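Ribosome hibernation protein YHBH (Vibrio cholerae serotype O1, PDB 4HEI) probably binds the small ribosomal subunit and inhibits translation in stationary phase, associating with the 100S dimers of hibernating ribosomes. Local coordinates at residues T13-F24 with M70-L81. Residues are numbered along the deposited sequence; the frame is centred on the assembly and turned at random.
Sequences TDSMQDYVHSKF and MYAAIDSLVDKL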
loop_
_atom_site.group_PDB
_atom_site.type_symbol
_atom_site.label_atom_id
_atom_site.label_comp_id
_atom_site.label_asym_id
_atom_site.label_seq_id
_atom_site.Cartn_x
_atom_site.Cartn_y
_atom_site.Cartn_z
ATOM N N THR A 13 10.322 -10.742 2.617
ATOM C CA THR A 13 9.989 -11.879 3.472
ATOM C C THR A 13 8.495 -12.156 3.504
ATOM O O THR A 13 7.686 -11.307 3.128
ATOM C CB THR A 13 10.444 -11.636 4.923
ATOM O OG1 THR A 13 9.727 -10.522 5.464
ATOM C CG2 THR A 13 11.935 -11.337 4.976
ATOM N N ASP A 14 8.125 -13.347 3.958
ATOM C CA ASP A 14 6.715 -13.700 4.042
ATOM C C ASP A 14 6.032 -12.841 5.093
ATOM O O ASP A 14 4.832 -12.596 5.012
ATOM C CB ASP A 14 6.548 -15.178 4.384
ATOM C CG ASP A 14 7.001 -16.082 3.261
ATOM O OD1 ASP A 14 6.533 -15.879 2.120
ATOM O OD2 ASP A 14 7.819 -16.989 3.516
ATOM N N SER A 15 6.802 -12.386 6.078
ATOM C CA SER A 15 6.251 -11.533 7.124
ATOM C C SER A 15 5.810 -10.207 6.518
ATOM O O SER A 15 4.746 -9.693 6.852
ATOM C CB SER A 15 7.286 -11.277 8.223
ATOM O OG SER A 15 6.781 -10.350 9.171
ATOM N N MET A 16 6.635 -9.647 5.638
ATOM C CA MET A 16 6.292 -8.390 4.991
ATOM C C MET A 16 5.021 -8.584 4.181
ATOM O O MET A 16 4.078 -7.802 4.291
ATOM C CB MET A 16 7.414 -7.923 4.057
ATOM C CG MET A 16 8.457 -7.048 4.721
ATOM S SD MET A 16 9.814 -6.678 3.589
ATOM C CE MET A 16 11.072 -7.754 4.232
ATOM N N GLN A 17 4.999 -9.632 3.369
ATOM C CA GLN A 17 3.832 -9.899 2.549
ATOM C C GLN A 17 2.602 -10.146 3.408
ATOM O O GLN A 17 1.530 -9.614 3.120
ATOM C CB GLN A 17 4.103 -11.078 1.611
ATOM C CG GLN A 17 5.118 -10.721 0.534
ATOM C CD GLN A 17 5.259 -11.784 -0.535
ATOM O OE1 GLN A 17 5.961 -12.776 -0.355
ATOM N NE2 GLN A 17 4.581 -11.583 -1.657
ATOM N N ASP A 18 2.756 -10.935 4.470
ATOM C CA ASP A 18 1.632 -11.208 5.363
ATOM C C ASP A 18 1.126 -9.903 5.970
ATOM O O ASP A 18 -0.084 -9.660 6.040
ATOM C CB ASP A 18 2.043 -12.164 6.489
ATOM C CG ASP A 18 2.313 -13.575 5.995
ATOM O OD1 ASP A 18 1.800 -13.940 4.919
ATOM O OD2 ASP A 18 3.028 -14.326 6.692
ATOM N N TYR A 19 2.058 -9.063 6.407
ATOM C CA TYR A 19 1.706 -7.785 7.008
ATOM C C TYR A 19 0.955 -6.911 6.011
ATOM O O TYR A 19 -0.073 -6.321 6.343
ATOM C CB TYR A 19 2.968 -7.057 7.483
ATOM C CG TYR A 19 2.680 -5.805 8.270
ATOM C CD1 TYR A 19 2.108 -5.877 9.538
ATOM C CD2 TYR A 19 2.964 -4.546 7.745
ATOM C CE1 TYR A 19 1.827 -4.728 10.262
ATOM C CE2 TYR A 19 2.684 -3.393 8.459
ATOM C CZ TYR A 19 2.116 -3.492 9.716
ATOM O OH TYR A 19 1.835 -2.357 10.428
ATOM N N VAL A 20 1.475 -6.820 4.792
ATOM C CA VAL A 20 0.826 -6.016 3.763
ATOM C C VAL A 20 -0.596 -6.517 3.550
ATOM O O VAL A 20 -1.541 -5.730 3.518
ATOM C CB VAL A 20 1.585 -6.081 2.431
ATOM C CG1 VAL A 20 0.769 -5.395 1.333
ATOM C CG2 VAL A 20 2.952 -5.392 2.578
ATOM N N HIS A 21 -0.744 -7.828 3.409
ATOM C CA HIS A 21 -2.068 -8.405 3.213
ATOM C C HIS A 21 -2.986 -8.061 4.380
ATOM O O HIS A 21 -4.158 -7.724 4.186
ATOM C CB HIS A 21 -1.957 -9.919 3.033
ATOM C CG HIS A 21 -1.790 -10.333 1.606
ATOM N ND1 HIS A 21 -2.811 -10.243 0.686
ATOM C CD2 HIS A 21 -0.713 -10.796 0.929
ATOM C CE1 HIS A 21 -2.372 -10.633 -0.498
ATOM N NE2 HIS A 21 -1.101 -10.974 -0.378
ATOM N N SER A 22 -2.444 -8.121 5.588
ATOM C CA SER A 22 -3.215 -7.800 6.779
ATOM C C SER A 22 -3.785 -6.381 6.692
ATOM O O SER A 22 -4.983 -6.163 6.910
ATOM C CB SER A 22 -2.325 -7.933 8.020
ATOM O OG SER A 22 -3.050 -7.625 9.196
ATOM N N LYS A 23 -2.926 -5.420 6.363
ATOM C CA LYS A 23 -3.338 -4.021 6.253
ATOM C C LYS A 23 -4.429 -3.809 5.200
ATOM O O LYS A 23 -5.377 -3.059 5.426
ATOM C CB LYS A 23 -2.129 -3.141 5.906
ATOM C CG LYS A 23 -0.953 -3.280 6.862
ATOM C CD LYS A 23 -1.265 -2.725 8.245
ATOM C CE LYS A 23 -1.424 -1.217 8.206
ATOM N NZ LYS A 23 -1.530 -0.634 9.570
ATOM N N PHE A 24 -4.293 -4.461 4.048
ATOM C CA PHE A 24 -5.272 -4.313 2.980
ATOM C C PHE A 24 -6.583 -5.045 3.249
ATOM O O PHE A 24 -7.642 -4.613 2.796
ATOM C CB PHE A 24 -4.653 -4.730 1.645
ATOM C CG PHE A 24 -3.831 -3.643 1.017
ATOM C CD1 PHE A 24 -4.444 -2.636 0.275
ATOM C CD2 PHE A 24 -2.458 -3.581 1.223
ATOM C CE1 PHE A 24 -3.697 -1.581 -0.249
ATOM C CE2 PHE A 24 -1.705 -2.530 0.706
ATOM C CZ PHE A 24 -2.328 -1.527 -0.032
ATOM N N MET A 70 11.042 -0.751 7.312
ATOM C CA MET A 70 10.055 -1.079 6.281
ATOM C C MET A 70 8.622 -1.233 6.783
ATOM O O MET A 70 7.683 -0.783 6.136
ATOM C CB MET A 70 10.475 -2.347 5.531
ATOM C CG MET A 70 9.568 -2.707 4.354
ATOM S SD MET A 70 9.438 -1.370 3.131
ATOM C CE MET A 70 10.937 -1.618 2.231
ATOM N N TYR A 71 8.441 -1.859 7.937
ATOM C CA TYR A 71 7.094 -2.029 8.458
ATOM C C TYR A 71 6.487 -0.682 8.807
ATOM O O TYR A 71 5.292 -0.460 8.612
ATOM C CB TYR A 71 7.119 -2.966 9.667
ATOM C CG TYR A 71 7.400 -4.399 9.278
ATOM C CD1 TYR A 71 6.366 -5.262 8.924
ATOM C CD2 TYR A 71 8.706 -4.881 9.233
ATOM C CE1 TYR A 71 6.618 -6.568 8.536
ATOM C CE2 TYR A 71 8.975 -6.190 8.845
ATOM C CZ TYR A 71 7.929 -7.029 8.499
ATOM O OH TYR A 71 8.191 -8.321 8.120
ATOM N N ALA A 72 7.312 0.231 9.311
ATOM C CA ALA A 72 6.845 1.568 9.649
ATOM C C ALA A 72 6.523 2.298 8.341
ATOM O O ALA A 72 5.595 3.104 8.276
ATOM C CB ALA A 72 7.921 2.322 10.421
ATOM N N ALA A 73 7.305 2.015 7.305
ATOM C CA ALA A 73 7.081 2.634 5.999
ATOM C C ALA A 73 5.711 2.207 5.476
ATOM O O ALA A 73 4.936 3.028 4.982
ATOM C CB ALA A 73 8.176 2.209 5.021
ATOM N N ILE A 74 5.415 0.917 5.595
ATOM C CA ILE A 74 4.135 0.396 5.138
ATOM C C ILE A 74 2.984 1.029 5.912
ATOM O O ILE A 74 1.957 1.369 5.332
ATOM C CB ILE A 74 4.088 -1.139 5.276
ATOM C CG1 ILE A 74 5.112 -1.762 4.321
ATOM C CG2 ILE A 74 2.687 -1.658 4.967
ATOM C CD1 ILE A 74 5.405 -3.217 4.604
ATOM N N ASP A 75 3.144 1.188 7.223
ATOM C CA ASP A 75 2.084 1.806 8.014
ATOM C C ASP A 75 1.836 3.229 7.567
ATOM O O ASP A 75 0.693 3.674 7.505
ATOM C CB ASP A 75 2.439 1.811 9.498
ATOM C CG ASP A 75 2.366 0.444 10.105
ATOM O OD1 ASP A 75 1.295 -0.186 9.988
ATOM O OD2 ASP A 75 3.371 0.004 10.697
ATOM N N SER A 76 2.911 3.957 7.279
ATOM C CA SER A 76 2.767 5.336 6.826
ATOM C C SER A 76 2.089 5.365 5.462
ATOM O O SER A 76 1.253 6.236 5.196
ATOM C CB SER A 76 4.134 6.019 6.737
ATOM O OG SER A 76 4.711 6.131 8.027
ATOM N N LEU A 77 2.447 4.410 4.604
ATOM C CA LEU A 77 1.856 4.335 3.271
ATOM C C LEU A 77 0.348 4.152 3.375
ATOM O O LEU A 77 -0.412 4.855 2.723
ATOM C CB LEU A 77 2.450 3.164 2.479
ATOM C CG LEU A 77 1.750 2.814 1.158
ATOM C CD1 LEU A 77 1.769 4.017 0.219
ATOM C CD2 LEU A 77 2.450 1.618 0.509
ATOM N N VAL A 78 -0.079 3.193 4.190
ATOM C CA VAL A 78 -1.501 2.935 4.348
ATOM C C VAL A 78 -2.242 4.169 4.858
ATOM O O VAL A 78 -3.340 4.471 4.393
ATOM C CB VAL A 78 -1.743 1.738 5.285
ATOM C CG1 VAL A 78 -3.232 1.575 5.568
ATOM C CG2 VAL A 78 -1.194 0.482 4.632
ATOM N N ASP A 79 -1.646 4.887 5.802
ATOM C CA ASP A 79 -2.289 6.093 6.306
ATOM C C ASP A 79 -2.508 7.094 5.174
ATOM O O ASP A 79 -3.534 7.769 5.137
ATOM C CB ASP A 79 -1.463 6.734 7.427
ATOM C CG ASP A 79 -1.615 6.003 8.752
ATOM O OD1 ASP A 79 -2.740 5.562 9.053
ATOM O OD2 ASP A 79 -0.621 5.878 9.498
ATOM N N LYS A 80 -1.557 7.180 4.247
ATOM C CA LYS A 80 -1.696 8.097 3.115
ATOM C C LYS A 80 -2.798 7.616 2.169
ATOM O O LYS A 80 -3.591 8.412 1.668
ATOM C CB LYS A 80 -0.382 8.211 2.336
ATOM C CG LYS A 80 0.765 8.848 3.099
ATOM C CD LYS A 80 1.947 9.109 2.169
ATOM C CE LYS A 80 3.135 9.681 2.923
ATOM N NZ LYS A 80 4.254 10.020 1.996
ATOM N N LEU A 81 -2.842 6.308 1.928
ATOM C CA LEU A 81 -3.851 5.733 1.043
ATOM C C LEU A 81 -5.252 5.922 1.621
ATOM O O LEU A 81 -6.184 6.267 0.904
ATOM C CB LEU A 81 -3.582 4.236 0.831
ATOM C CG LEU A 81 -2.277 3.860 0.122
ATOM C CD1 LEU A 81 -2.133 2.345 0.111
ATOM C CD2 LEU A 81 -2.287 4.406 -1.301
HETATM O O HOH W 1 10.646 -9.183 7.798
HETATM O O HOH W 2 -1.659 2.408 8.839
#
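The ring of Y19 is covered on one face by the edge of Y71, whose CD1 lies 3.7 Å from Y19 CD2, and on the opposite face by CG of K23, one turn further along its own helix. The two rings form an edge-to-face pair, their planes 71° apart, and the edge that Y71 presents also runs past CB of Y19. A chi1 of -173° swings the Y19 ring away from its own backbone N and across to helix 70-91, where CG2 of I74 comes to 3.9 Å from CE2 of Y19. The carboxylate of D75 stands at the ring edge, almost perpendicular to the ring; the modelled approach of OD1 to the phenol oxygen is too close to be relied on. Folding back on itself (chi2 and chi3 both -68°), K23 lays its CB and CE against CG2 of V78 and brings NZ to OD1 of D75 in a salt bridge of 2.9 Å, although the place of that oxygen is correspondingly less sure. A water accepts from K23 NZ and donates to the backbone O of D75, adding a second link between the helices. At the other end, the hydroxyl of Y71 hydrogen-bonds S15 OG at 2.7 Å and shares a water with OG1 of T13, the N-cap residue whose OG1 accepts from M16 N. The phenol thus ties the start of helix 14-27 to helix 70-91. Beneath these polar contacts, nearer the sheet, CG2 of V20 meets CD1 of I74 at 3.9 Å, CZ of F24 touches CD1 of L81, and M16 and M70 both reach L41. Segments 14-24 and 70-81 run nearly parallel, axes 10.9 Å apart at closest approach, on one face of the four-stranded sheet, the beta-alpha-beta-beta-beta-alpha fold of the HPF/YfiA family, which is of the double-stranded RNA-binding domain type.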